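Local coordinates for protein C alpha-dehydrogenase (Sphingobium sp. SYK-6, PDB 4YAG) that is an NAD-dependent short-chain dehydrogenase/reductase of the bacterial lignin beta-aryl ether cleavage pathway, probably oxidising the alpha-carbon alcohol of its substrates, at residues 1-4 with 5-8; 22-25 with 26-30; 121-124 with 125-129; 200-204 with 205-209; 262-265 with 266-270. All coordinates share one frame; numbering follows the deposited sequence.

Contact 1. Residues 1-4 with 5-8; sequences MDIA and GTTA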
loop_
_atom_site.group_PDB
_atom_site.type_symbol
_atom_site.label_atom_id
_atom_site.label_comp_id
_atom_site.label_asym_id
_atom_site.label_seq_id
_atom_site.Cartn_x
_atom_site.Cartn_y
_atom_site.Cartn_z
ATOM N N MET A 1 -18.877 18.469 -7.800
ATOM C CA MET A 1 -20.111 18.935 -7.099
ATOM C C MET A 1 -20.013 20.358 -6.587
ATOM O O MET A 1 -18.933 20.924 -6.470
ATOM C CB MET A 1 -20.327 18.089 -5.862
ATOM C CG MET A 1 -19.272 18.359 -4.829
ATOM S SD MET A 1 -19.590 17.485 -3.324
ATOM C CE MET A 1 -20.971 18.374 -2.584
ATOM N N ASP A 2 -21.162 20.887 -6.192
ATOM C CA ASP A 2 -21.287 22.195 -5.570
ATOM C C ASP A 2 -20.962 22.280 -4.045
ATOM O O ASP A 2 -21.497 21.516 -3.247
ATOM C CB ASP A 2 -22.713 22.660 -5.789
ATOM C CG ASP A 2 -22.929 24.064 -5.350
ATOM O OD1 ASP A 2 -21.950 24.837 -5.321
ATOM O OD2 ASP A 2 -24.085 24.401 -5.035
ATOM N N ILE A 3 -20.163 23.273 -3.649
ATOM C CA ILE A 3 -19.641 23.361 -2.273
ATOM C C ILE A 3 -20.491 24.181 -1.282
ATOM O O ILE A 3 -20.441 23.947 -0.084
ATOM C CB ILE A 3 -18.195 23.930 -2.286
ATOM C CG1 ILE A 3 -17.266 22.996 -3.066
ATOM C CG2 ILE A 3 -17.672 24.154 -0.859
ATOM C CD1 ILE A 3 -15.900 23.595 -3.396
ATOM N N ALA A 4 -21.268 25.156 -1.751
ATOM C CA ALA A 4 -21.979 26.030 -0.831
ATOM C C ALA A 4 -22.960 25.260 0.064
ATOM O O ALA A 4 -23.730 24.453 -0.418
ATOM C CB ALA A 4 -22.718 27.129 -1.607
ATOM N N GLY A 5 -22.930 25.545 1.362
ATOM C CA GLY A 5 -23.849 24.932 2.308
ATOM C C GLY A 5 -23.471 23.514 2.737
ATOM O O GLY A 5 -24.109 22.983 3.641
ATOM N N THR A 6 -22.449 22.910 2.116
ATOM C CA THR A 6 -22.046 21.549 2.477
ATOM C C THR A 6 -21.290 21.569 3.778
ATOM O O THR A 6 -20.928 22.639 4.285
ATOM C CB THR A 6 -21.083 20.884 1.464
ATOM O OG1 THR A 6 -19.872 21.647 1.371
ATOM C CG2 THR A 6 -21.729 20.729 0.093
ATOM N N THR A 7 -21.053 20.376 4.324
ATOM C CA THR A 7 -20.109 20.224 5.425
ATOM C C THR A 7 -18.939 19.349 4.974
ATOM O O THR A 7 -19.137 18.294 4.345
ATOM C CB THR A 7 -20.771 19.578 6.636
ATOM O OG1 THR A 7 -21.778 20.461 7.155
ATOM C CG2 THR A 7 -19.733 19.264 7.725
ATOM N N ALA A 8 -17.737 19.809 5.291
ATOM C CA ALA A 8 -16.502 19.103 4.955
ATOM C C ALA A 8 -15.839 18.616 6.233
ATOM O O ALA A 8 -15.629 19.401 7.166
ATOM C CB ALA A 8 -15.556 20.016 4.179
#

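Contact 2. Residues 22-25 with 26-30; sequences AQRL and LANGA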
loop_
_atom_site.group_PDB
_atom_site.type_symbol
_atom_site.label_atom_id
_atom_site.label_comp_id
_atom_site.label_asym_id
_atom_site.label_seq_id
_atom_site.Cartn_x
_atom_site.Cartn_y
_atom_site.Cartn_z
ATOM N N ALA A 22 -9.163 23.714 4.291
ATOM C CA ALA A 22 -10.227 24.202 5.147
ATOM C C ALA A 22 -10.568 25.654 4.832
ATOM O O ALA A 22 -11.733 26.013 4.670
ATOM C CB ALA A 22 -9.827 24.073 6.590
ATOM N N GLN A 23 -9.550 26.503 4.753
ATOM C CA GLN A 23 -9.778 27.909 4.488
ATOM C C GLN A 23 -10.490 28.128 3.162
ATOM O O GLN A 23 -11.390 28.951 3.060
ATOM C CB GLN A 23 -8.458 28.672 4.462
ATOM C CG GLN A 23 -7.801 28.852 5.808
ATOM C CD GLN A 23 -6.368 29.314 5.653
ATOM O OE1 GLN A 23 -5.419 28.506 5.717
ATOM N NE2 GLN A 23 -6.196 30.578 5.386
ATOM N N ARG A 24 -10.066 27.414 2.132
ATOM C CA ARG A 24 -10.673 27.630 0.823
ATOM C C ARG A 24 -12.057 26.985 0.696
ATOM O O ARG A 24 -12.922 27.537 0.020
ATOM C CB ARG A 24 -9.720 27.187 -0.291
ATOM C CG ARG A 24 -8.366 27.909 -0.253
ATOM C CD ARG A 24 -8.491 29.419 -0.073
ATOM N NE ARG A 24 -9.322 29.989 -1.116
ATOM C CZ ARG A 24 -9.975 31.146 -1.033
ATOM N NH1 ARG A 24 -9.913 31.898 0.062
ATOM N NH2 ARG A 24 -10.709 31.545 -2.061
ATOM N N LEU A 25 -12.292 25.851 1.345
ATOM C CA LEU A 25 -13.648 25.316 1.367
ATOM C C LEU A 25 -14.616 26.259 2.106
ATOM O O LEU A 25 -15.718 26.491 1.624
ATOM C CB LEU A 25 -13.685 23.901 1.952
ATOM C CG LEU A 25 -13.008 22.812 1.119
ATOM C CD1 LEU A 25 -13.095 21.460 1.821
ATOM C CD2 LEU A 25 -13.633 22.715 -0.280
ATOM N N LEU A 26 -14.208 26.796 3.259
ATOM C CA LEU A 26 -15.026 27.760 3.975
ATOM C C LEU A 26 -15.317 28.968 3.080
ATOM O O LEU A 26 -16.458 29.472 3.027
ATOM C CB LEU A 26 -14.329 28.210 5.266
ATOM C CG LEU A 26 -15.161 29.155 6.143
ATOM C CD1 LEU A 26 -16.082 28.354 7.028
ATOM C CD2 LEU A 26 -14.260 30.036 6.980
ATOM N N ALA A 27 -14.283 29.468 2.397
ATOM C CA ALA A 27 -14.437 30.608 1.498
ATOM C C ALA A 27 -15.463 30.344 0.409
ATOM O O ALA A 27 -16.144 31.263 -0.054
ATOM C CB ALA A 27 -13.099 30.993 0.868
ATOM N N ASN A 28 -15.573 29.087 0.009
ATOM C CA ASN A 28 -16.554 28.667 -0.979
ATOM C C ASN A 28 -17.872 28.150 -0.381
ATOM O O ASN A 28 -18.644 27.497 -1.084
ATOM C CB ASN A 28 -15.933 27.615 -1.890
ATOM C CG ASN A 28 -14.991 28.213 -2.898
ATOM O OD1 ASN A 28 -15.405 28.575 -4.007
ATOM N ND2 ASN A 28 -13.726 28.351 -2.528
ATOM N N GLY A 29 -18.129 28.460 0.894
ATOM C CA GLY A 29 -19.446 28.236 1.479
ATOM C C GLY A 29 -19.656 26.974 2.298
ATOM O O GLY A 29 -20.785 26.717 2.746
ATOM N N ALA A 30 -18.606 26.173 2.486
ATOM C CA ALA A 30 -18.717 24.971 3.303
ATOM C C ALA A 30 -18.582 25.294 4.781
ATOM O O ALA A 30 -17.876 26.231 5.169
ATOM C CB ALA A 30 -17.633 23.973 2.921
HETATM O O HOH W 1 -11.468 29.291 -4.206
#

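Contact 3. Residues 121-124 with 125-129; sequences NGIM and AFTPG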
loop_
_atom_site.group_PDB
_atom_site.type_symbol
_atom_site.label_atom_id
_atom_site.label_comp_id
_atom_site.label_asym_id
_atom_site.label_seq_id
_atom_site.Cartn_x
_atom_site.Cartn_y
_atom_site.Cartn_z
ATOM N N ASN A 121 -9.928 4.025 6.852
ATOM C CA ASN A 121 -10.867 4.155 7.979
ATOM C C ASN A 121 -11.863 5.282 7.717
ATOM O O ASN A 121 -13.040 5.196 8.052
ATOM C CB ASN A 121 -10.117 4.446 9.282
ATOM C CG ASN A 121 -9.369 3.242 9.828
ATOM O OD1 ASN A 121 -9.582 2.090 9.394
ATOM N ND2 ASN A 121 -8.513 3.489 10.823
ATOM N N GLY A 122 -11.380 6.353 7.111
ATOM C CA GLY A 122 -12.279 7.435 6.721
ATOM C C GLY A 122 -13.342 6.987 5.740
ATOM O O GLY A 122 -14.535 7.263 5.900
ATOM N N ILE A 123 -12.923 6.261 4.710
ATOM C CA ILE A 123 -13.876 5.744 3.752
ATOM C C ILE A 123 -14.884 4.813 4.437
ATOM O O ILE A 123 -16.097 4.882 4.213
ATOM C CB ILE A 123 -13.126 5.029 2.603
ATOM C CG1 ILE A 123 -12.362 6.059 1.769
ATOM C CG2 ILE A 123 -14.089 4.248 1.725
ATOM C CD1 ILE A 123 -11.192 5.477 0.957
ATOM N N MET A 124 -14.393 3.916 5.269
ATOM C CA MET A 124 -15.271 2.926 5.866
ATOM C C MET A 124 -16.251 3.552 6.854
ATOM O O MET A 124 -17.418 3.151 6.928
ATOM C CB MET A 124 -14.437 1.844 6.556
ATOM C CG MET A 124 -13.572 1.019 5.590
ATOM S SD MET A 124 -14.499 0.088 4.341
ATOM C CE MET A 124 -15.264 -1.059 5.437
ATOM N N ALA A 125 -15.772 4.521 7.623
ATOM C CA ALA A 125 -16.612 5.150 8.643
ATOM C C ALA A 125 -17.613 6.150 8.076
ATOM O O ALA A 125 -18.710 6.267 8.612
ATOM C CB ALA A 125 -15.752 5.826 9.692
ATOM N N PHE A 126 -17.241 6.868 7.014
ATOM C CA PHE A 126 -18.060 7.979 6.511
ATOM C C PHE A 126 -18.862 7.711 5.259
ATOM O O PHE A 126 -19.934 8.287 5.080
ATOM C CB PHE A 126 -17.200 9.221 6.277
ATOM C CG PHE A 126 -16.810 9.902 7.547
ATOM C CD1 PHE A 126 -15.723 9.459 8.280
ATOM C CD2 PHE A 126 -17.551 10.950 8.041
ATOM C CE1 PHE A 126 -15.358 10.062 9.491
ATOM C CE2 PHE A 126 -17.195 11.547 9.229
ATOM C CZ PHE A 126 -16.115 11.113 9.962
ATOM N N THR A 127 -18.379 6.874 4.359
ATOM C CA THR A 127 -19.102 6.738 3.100
ATOM C C THR A 127 -20.475 6.071 3.187
ATOM O O THR A 127 -21.337 6.413 2.397
ATOM C CB THR A 127 -18.256 6.148 1.922
ATOM O OG1 THR A 127 -17.887 4.804 2.220
ATOM C CG2 THR A 127 -17.059 7.007 1.668
ATOM N N PRO A 128 -20.715 5.153 4.156
ATOM C CA PRO A 128 -22.075 4.617 4.215
ATOM C C PRO A 128 -23.117 5.729 4.370
ATOM O O PRO A 128 -24.142 5.710 3.692
ATOM C CB PRO A 128 -22.028 3.686 5.428
ATOM C CG PRO A 128 -20.646 3.194 5.437
ATOM C CD PRO A 128 -19.804 4.372 5.018
ATOM N N GLY A 129 -22.840 6.711 5.229
ATOM C CA GLY A 129 -23.764 7.798 5.448
ATOM C C GLY A 129 -23.853 8.711 4.249
ATOM O O GLY A 129 -24.920 9.207 3.931
#

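Contact 4. Residues 200-204 with 205-209; sequences QNRPE and RFRAG. With NAI (1,4-dihydronicotinamide adenine dinucleotide), chain C.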
loop_
_atom_site.group_PDB
_atom_site.type_symbol
_atom_site.label_atom_id
_atom_site.label_comp_id
_atom_site.label_asym_id
_atom_site.label_seq_id
_atom_site.Cartn_x
_atom_site.Cartn_y
_atom_site.Cartn_z
ATOM N N GLN A 200 6.227 14.295 17.211
ATOM C CA GLN A 200 5.217 14.661 18.213
ATOM C C GLN A 200 3.853 14.044 17.915
ATOM O O GLN A 200 3.009 13.914 18.808
ATOM C CB GLN A 200 4.971 16.171 18.226
ATOM C CG GLN A 200 6.022 17.049 18.787
ATOM C CD GLN A 200 5.465 18.456 18.965
ATOM O OE1 GLN A 200 4.581 18.689 19.797
ATOM N NE2 GLN A 200 5.930 19.380 18.146
ATOM N N ASN A 201 3.606 13.734 16.651
ATOM C CA ASN A 201 2.284 13.313 16.210
ATOM C C ASN A 201 2.132 11.800 16.223
ATOM O O ASN A 201 1.022 11.298 16.101
ATOM C CB ASN A 201 1.975 13.834 14.800
ATOM C CG ASN A 201 2.032 15.345 14.723
ATOM O OD1 ASN A 201 1.934 16.016 15.750
ATOM N ND2 ASN A 201 2.173 15.892 13.504
ATOM N N ARG A 202 3.241 11.088 16.378
ATOM C CA ARG A 202 3.204 9.625 16.402
ATOM C C ARG A 202 2.337 9.157 17.570
ATOM O O ARG A 202 2.588 9.545 18.711
ATOM C CB ARG A 202 4.617 9.077 16.588
ATOM C CG ARG A 202 4.709 7.556 16.597
ATOM C CD ARG A 202 6.119 7.064 16.933
ATOM N NE ARG A 202 7.060 7.173 15.818
ATOM C CZ ARG A 202 7.598 6.150 15.139
ATOM N NH1 ARG A 202 7.296 4.884 15.410
ATOM N NH2 ARG A 202 8.449 6.407 14.155
ATOM N N PRO A 203 1.308 8.336 17.297
ATOM C CA PRO A 203 0.507 7.886 18.440
ATOM C C PRO A 203 1.329 7.105 19.458
ATOM O O PRO A 203 2.312 6.446 19.118
ATOM C CB PRO A 203 -0.559 6.998 17.800
ATOM C CG PRO A 203 -0.692 7.520 16.387
ATOM C CD PRO A 203 0.712 7.937 16.008
ATOM N N GLU A 204 0.924 7.196 20.719
ATOM C CA GLU A 204 1.690 6.612 21.810
ATOM C C GLU A 204 2.050 5.143 21.589
ATOM O O GLU A 204 3.153 4.702 21.912
ATOM C CB GLU A 204 0.917 6.768 23.128
ATOM C CG GLU A 204 1.673 6.255 24.356
ATOM C CD GLU A 204 2.936 7.049 24.641
ATOM O OE1 GLU A 204 2.963 8.266 24.337
ATOM O OE2 GLU A 204 3.904 6.452 25.165
ATOM N N ARG A 205 1.126 4.379 21.026
ATOM C CA ARG A 205 1.322 2.937 20.948
ATOM C C ARG A 205 2.424 2.549 19.968
ATOM O O ARG A 205 2.900 1.409 19.996
ATOM C CB ARG A 205 0.025 2.233 20.568
ATOM C CG ARG A 205 -0.443 2.507 19.170
ATOM C CD ARG A 205 -1.841 1.953 19.004
ATOM N NE ARG A 205 -2.332 1.969 17.632
ATOM C CZ ARG A 205 -2.808 3.048 17.009
ATOM N NH1 ARG A 205 -2.835 4.227 17.627
ATOM N NH2 ARG A 205 -3.274 2.948 15.776
ATOM N N PHE A 206 2.829 3.480 19.096
ATOM C CA PHE A 206 3.896 3.195 18.134
ATOM C C PHE A 206 5.285 3.691 18.572
ATOM O O PHE A 206 6.256 3.553 17.819
ATOM C CB PHE A 206 3.567 3.808 16.771
ATOM C CG PHE A 206 2.335 3.236 16.121
ATOM C CD1 PHE A 206 2.280 1.905 15.761
ATOM C CD2 PHE A 206 1.232 4.038 15.868
ATOM C CE1 PHE A 206 1.176 1.383 15.171
ATOM C CE2 PHE A 206 0.114 3.515 15.273
ATOM C CZ PHE A 206 0.084 2.186 14.925
ATOM N N ARG A 207 5.388 4.272 19.759
ATOM C CA ARG A 207 6.648 4.887 20.214
ATOM C C ARG A 207 7.670 3.888 20.716
ATOM O O ARG A 207 8.849 3.928 20.316
ATOM C CB ARG A 207 6.373 5.937 21.304
ATOM C CG ARG A 207 5.613 7.113 20.772
ATOM C CD ARG A 207 5.242 8.172 21.806
ATOM N NE ARG A 207 4.615 9.244 21.043
ATOM C CZ ARG A 207 4.976 10.522 21.064
ATOM N NH1 ARG A 207 5.932 10.952 21.884
ATOM N NH2 ARG A 207 4.347 11.380 20.270
ATOM N N ALA A 208 7.237 2.990 21.600
ATOM C CA ALA A 208 8.159 2.020 22.192
ATOM C C ALA A 208 8.667 1.077 21.119
ATOM O O ALA A 208 7.883 0.476 20.401
ATOM C CB ALA A 208 7.476 1.235 23.285
ATOM N N GLY A 209 9.976 0.944 20.990
ATOM C CA GLY A 209 10.504 0.009 20.011
ATOM C C GLY A 209 10.680 0.576 18.623
ATOM O O GLY A 209 11.066 -0.147 17.710
HETATM P PA NAI C . 1.038 18.970 8.847
HETATM O O1A NAI C . 1.745 18.199 9.927
HETATM O O2A NAI C . 1.220 20.475 8.846
HETATM O O5B NAI C . -0.502 18.653 8.871
HETATM C C5B NAI C . -0.937 17.357 9.166
HETATM C C4B NAI C . -1.857 17.412 10.319
HETATM O O4B NAI C . -2.349 16.039 10.450
HETATM C C3B NAI C . -1.280 17.821 11.601
HETATM O O3B NAI C . -2.031 18.882 12.227
HETATM C C2B NAI C . -1.249 16.608 12.395
HETATM O O2B NAI C . -1.360 16.834 13.808
HETATM C C1B NAI C . -2.325 15.777 11.857
HETATM N N9A NAI C . -2.158 14.370 12.111
HETATM C C8A NAI C . -1.005 13.617 12.038
HETATM N N7A NAI C . -1.254 12.352 12.404
HETATM C C5A NAI C . -2.585 12.238 12.714
HETATM C C6A NAI C . -3.430 11.216 13.149
HETATM N N6A NAI C . -2.902 9.947 13.427
HETATM N N1A NAI C . -4.747 11.465 13.362
HETATM C C2A NAI C . -5.248 12.706 13.155
HETATM N N3A NAI C . -4.480 13.725 12.741
HETATM C C4A NAI C . -3.161 13.524 12.522
HETATM O O3 NAI C . 1.634 18.367 7.507
HETATM P PN NAI C . 1.087 18.404 5.991
HETATM O O1N NAI C . 0.017 19.465 5.774
HETATM O O2N NAI C . 2.323 18.594 5.147
HETATM O O5D NAI C . 0.466 16.934 5.792
HETATM C C5D NAI C . -0.789 16.721 5.140
HETATM C C4D NAI C . -0.664 15.607 4.165
HETATM O O4D NAI C . 0.135 16.085 3.022
HETATM C C3D NAI C . 0.016 14.415 4.680
HETATM O O3D NAI C . -0.733 13.244 4.297
HETATM C C2D NAI C . 1.334 14.412 4.050
HETATM O O2D NAI C . 1.850 13.081 3.934
HETATM C C1D NAI C . 1.098 14.999 2.744
HETATM N N1N NAI C . 2.164 15.577 2.014
HETATM C C2N NAI C . 2.813 16.727 2.394
HETATM C C3N NAI C . 3.826 17.238 1.599
HETATM C C7N NAI C . 4.544 18.485 1.986
HETATM O O7N NAI C . 5.553 18.887 1.368
HETATM N N7N NAI C . 3.969 19.280 3.069
HETATM C C4N NAI C . 4.201 16.623 0.416
HETATM C C5N NAI C . 3.501 15.499 0.020
HETATM C C6N NAI C . 2.493 14.994 0.801
HETATM O O HOH W 2 4.722 2.844 22.967
#

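Contact 5. Residues 262-265 with 266-270; sequences RFQA and LLDSM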
loop_
_atom_site.group_PDB
_atom_site.type_symbol
_atom_site.label_atom_id
_atom_site.label_comp_id
_atom_site.label_asym_id
_atom_site.label_seq_id
_atom_site.Cartn_x
_atom_site.Cartn_y
_atom_site.Cartn_z
ATOM N N ARG A 262 10.490 6.225 -14.918
ATOM C CA ARG A 262 9.914 5.078 -14.205
ATOM C C ARG A 262 8.868 4.371 -15.074
ATOM O O ARG A 262 8.884 3.144 -15.236
ATOM C CB ARG A 262 9.264 5.530 -12.892
ATOM C CG ARG A 262 8.702 4.389 -12.074
ATOM C CD ARG A 262 7.807 4.830 -10.941
ATOM N NE ARG A 262 7.232 3.639 -10.347
ATOM C CZ ARG A 262 6.004 3.520 -9.875
ATOM N NH1 ARG A 262 5.183 4.559 -9.825
ATOM N NH2 ARG A 262 5.610 2.338 -9.424
ATOM N N PHE A 263 7.947 5.156 -15.611
ATOM C CA PHE A 263 6.876 4.617 -16.445
ATOM C C PHE A 263 7.451 3.886 -17.663
ATOM O O PHE A 263 7.005 2.801 -18.025
ATOM C CB PHE A 263 5.953 5.744 -16.906
ATOM C CG PHE A 263 5.231 6.447 -15.789
ATOM C CD1 PHE A 263 5.051 5.843 -14.547
ATOM C CD2 PHE A 263 4.681 7.705 -15.992
ATOM C CE1 PHE A 263 4.387 6.508 -13.531
ATOM C CE2 PHE A 263 4.005 8.356 -14.990
ATOM C CZ PHE A 263 3.856 7.766 -13.767
ATOM N N GLN A 264 8.445 4.474 -18.313
ATOM C CA GLN A 264 9.084 3.778 -19.425
ATOM C C GLN A 264 9.733 2.469 -19.024
ATOM O O GLN A 264 9.656 1.495 -19.764
ATOM C CB GLN A 264 10.093 4.692 -20.101
ATOM C CG GLN A 264 9.396 5.763 -20.889
ATOM C CD GLN A 264 8.551 5.161 -22.006
ATOM O OE1 GLN A 264 9.001 4.267 -22.712
ATOM N NE2 GLN A 264 7.306 5.625 -22.136
ATOM N N ALA A 265 10.387 2.429 -17.868
ATOM C CA ALA A 265 11.002 1.201 -17.403
ATOM C C ALA A 265 9.939 0.128 -17.127
ATOM O O ALA A 265 10.123 -1.046 -17.464
ATOM C CB ALA A 265 11.878 1.442 -16.181
ATOM N N LEU A 266 8.811 0.540 -16.559
ATOM C CA LEU A 266 7.697 -0.382 -16.352
ATOM C C LEU A 266 7.168 -0.909 -17.689
ATOM O O LEU A 266 6.977 -2.105 -17.871
ATOM C CB LEU A 266 6.585 0.303 -15.540
ATOM C CG LEU A 266 6.919 0.591 -14.069
ATOM C CD1 LEU A 266 5.991 1.622 -13.482
ATOM C CD2 LEU A 266 6.880 -0.693 -13.257
ATOM N N LEU A 267 6.925 -0.014 -18.636
ATOM C CA LEU A 267 6.440 -0.454 -19.948
ATOM C C LEU A 267 7.459 -1.345 -20.639
ATOM O O LEU A 267 7.092 -2.353 -21.263
ATOM C CB LEU A 267 6.094 0.761 -20.810
ATOM C CG LEU A 267 4.965 1.623 -20.235
ATOM C CD1 LEU A 267 4.839 2.919 -21.011
ATOM C CD2 LEU A 267 3.638 0.873 -20.247
ATOM N N ASP A 268 8.736 -0.989 -20.550
ATOM C CA ASP A 268 9.788 -1.799 -21.177
ATOM C C ASP A 268 9.846 -3.237 -20.665
ATOM O O ASP A 268 10.345 -4.121 -21.374
ATOM C CB ASP A 268 11.168 -1.179 -20.973
ATOM C CG ASP A 268 11.387 0.058 -21.812
ATOM O OD1 ASP A 268 10.535 0.377 -22.672
ATOM O OD2 ASP A 268 12.428 0.713 -21.597
ATOM N N SER A 269 9.386 -3.476 -19.440
ATOM C CA SER A 269 9.404 -4.818 -18.864
ATOM C C SER A 269 8.298 -5.700 -19.462
ATOM O O SER A 269 8.279 -6.905 -19.233
ATOM C CB SER A 269 9.261 -4.814 -17.337
ATOM O OG SER A 269 7.940 -4.493 -16.894
ATOM N N MET A 270 7.365 -5.093 -20.185
ATOM C CA MET A 270 6.227 -5.845 -20.708
ATOM C C MET A 270 6.533 -6.411 -22.084
ATOM O O MET A 270 7.011 -5.693 -22.957
ATOM C CB MET A 270 4.999 -4.964 -20.806
ATOM C CG MET A 270 4.611 -4.361 -19.455
ATOM S SD MET A 270 3.205 -3.233 -19.599
ATOM C CE MET A 270 3.069 -2.643 -17.931
#

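Contact 1. Residues 1-4 with 5-8
Ile3 and Thr6 are the ends of a type II beta turn, closed by the bond from Thr6 N to Ile3 O at 3.2 Å with an N-H...O angle of 162°. The turn delivers the chain into strand 7-11, the first strand of the Rossmann fold. Gly5 holds its third position with a positive phi of 79°, where a CB would collide with the carbonyl oxygen of Ala4. The side chain of Thr6 adds a second grip on the same acceptor: its OG1 donates to Ile3 O at 2.8 Å, tilted from the carbonyl plane, while the backbone N-H stands above that plane. OG1 can do this because it sits between the backbone N and the carbonyl carbon (chi1 61°), which directs the hydroxyl back over the turn. Ile3 packs its side chain on Val239, Ile242 and Val243 of helix 231-244, with its CG2 still 4.0 Å from Thr6 OG1. On the methyl branch of Thr6 the contacts are apolar or merely close: Asp2 O lies 3.4 Å from CG2, and Met1, bent at its last torsion, meets it tip to tip, CE to Thr6 CG2 at 3.6 Å.

Contact 2. Residues 22-25 with 26-30
Leu25 and Ala30 meet at the end of helix 16-27, where a Schellman motif stops the helix. Ala30 N donates to Leu25 O at 3.0 Å, Gly29 N turns back to Leu26 O, and Gly29 takes the positive phi (98°) that the C-prime position requires. This is the tight part: the bond from Ala30 brings its methyl group against Leu25, CB to CB at 4.1 Å, and one turn earlier Leu26 N and Ala27 N still make regular helical bonds to Ala22 O and Gln23 O. The opposite character belongs to Arg24, Ala27 and Asn28, on the wetter side. Asn28 ND2 reaches Arg24 O at 2.8 Å in an almost straight bond (179°) lying in the plane of its amide, and Asn28 N binds the same oxygen from the other face of the carbonyl, so two donors hold the last turn. Arg24, bent at chi2 and chi3, folds its guanidinium over Ala27, whose CB sits 3.4 Å from Arg24 NH1 over one face. A water accepts from both Arg24 NH2 and Asn28 ND2, and Arg24 NE forms a salt bridge with Asp236. Helix 16-27 is the crossover helix between strands 7-11 and 31-36; Leu26 meets Leu32 of strand 31-36, and beyond this beta-alpha-beta unit Leu25 packs on Ile242 of helix 231-244 and Leu26 on Phe49 of helix 39-51.

Contact 3. Residues 121-124 with 125-129
Ile123 O receives two hydrogen bonds from Thr127 within helix 105-133: OG1 at 2.7 Å and the backbone N at 3.0 Å, arriving from opposite faces of the carbonyl plane. A chi1 of 65° swings the hydroxyl back along the helix to that oxygen. Regular helical bonds precede it, from Ala125 N to Asn121 O and from Phe126 N to Gly122 O. They stop at Pro128, which has no N-H to give: its CD lies 3.3 Å from Met124 O, and the helix kinks here. Among van der Waals contacts, Ile123 and Thr127 run side by side, CG2 to OG1 at 3.9 Å, and Gly122 O lies in plane at the edge of the Phe126 ring, 3.4 Å from CD1. That ring also meets Phe9, while Ile123 packs on Leu168 and Ile172 of helix 156-177. At the polar end, Asn121 binds Val65 O through ND2 and takes a bond from Arg68 at OD1; Met124 packs on Tyr105 of the second subunit. Chemically, the threonine hydroxyl is satisfied by its own helix, so a buried polar atom needs no outside acceptor, and the helix keeps a firm bond immediately before the proline break.

Contact 4. Residues 200-204 with 205-209
The segment from helix 198-201 into the following loop borders the NADH pocket, in the region after the sixth strand that in this family commonly covers the active site. Asn201 belongs to the pocket: its ND2 comes within 3.7 Å of C2B of the adenine ribose, and its OD1 is bonded by Arg38. Beyond it, two arginines tie the chain together. Arg207, extended from CG to NE, grips Arg202 O side-on with NE at 3.1 Å and NH2 at 3.0 Å, the oxygen lying in the guanidinium plane. Glu204 OE1 faces the same group from well outside that plane, a long salt bridge of 3.8 Å to Arg207 NE that rests on charge alone. Arg202 answers with its own side chain: with CG anti to its N (chi1 -179°), it sends NH1 to Phe206 O at 2.9 Å, while its other nitrogens form salt bridges with Glu216 and Asp107. A leucine in place of Arg202 would probably leave Glu216 and Asp107 without their shared positive mate and Phe206 O without this donor. Phe206 presents its ring edge to Pro203, CD2 to CD at 3.9 Å. One ring face lies against Arg205, which continues to Asp64 and Ser66. Backbone bonds from Phe206 N to Pro203 O and from Arg207 N to Glu204 O form two overlapping turns, consistent with the variable segment after the sixth strand that in short-chain dehydrogenases commonly helps form the substrate-binding region.

Contact 5. Residues 262-265 with 266-270
Arg262 begins this part of helix 256-268 by meeting Leu266 one turn on: CD1 of the leucine rests over one face of the guanidinium, offset toward its rim and 3.9 Å from NE. Fully extended from CG to NE, the arginine chain carries that group to Glu170 of the second subunit, its salt-bridge partner at NE, while NH1 binds Leu148 O. With Arg262 cut back to an alanine, Glu170 of the second subunit is likely to lose its charge partner and one side of Leu266 its cover. Phe263 follows, turning its ring edge to the same methyl, CD1 to Leu266 CD1 at 4.5 Å; its ring also stacks on Phe263 of the second subunit. Gln264, bent at chi2, brings NE2 to 3.8 Å from Leu267 CD1, and its carbonyl accepts from Asp268 N at 2.8 Å. Ala265 O receives only a weak bond from Ser269 N. This turn is backed by Ser269 OG, which donates to Leu266 O at 2.8 Å and also bonds to Ser250 of the second subunit. With Leu266 packing on Tyr248 and Leu267 on Glu260 of that subunit, the arrangement is that of a C-terminal interface helix in a dimer.

In the fold
From the N terminus, contact 1 turns the chain into strand 7-11, and contact 2 ends the helix that follows; both close short local turns, in series along the chain. They also touch, through Gly5 N and Gly29 O at 2.8 Å, a probable hydrogen bond, joining the turn before the first strand to the loop leading into strand 31-36. Contact 3 lies on helix 105-133, with its centre about 22 Å from that of contact 2. Contact 4, across the chain's centre from contacts 1 and 2, flanks the cofactor. Contact 5 lies on the last helix; like contact 3, it touches the second subunit. No contact nests within or crosses another.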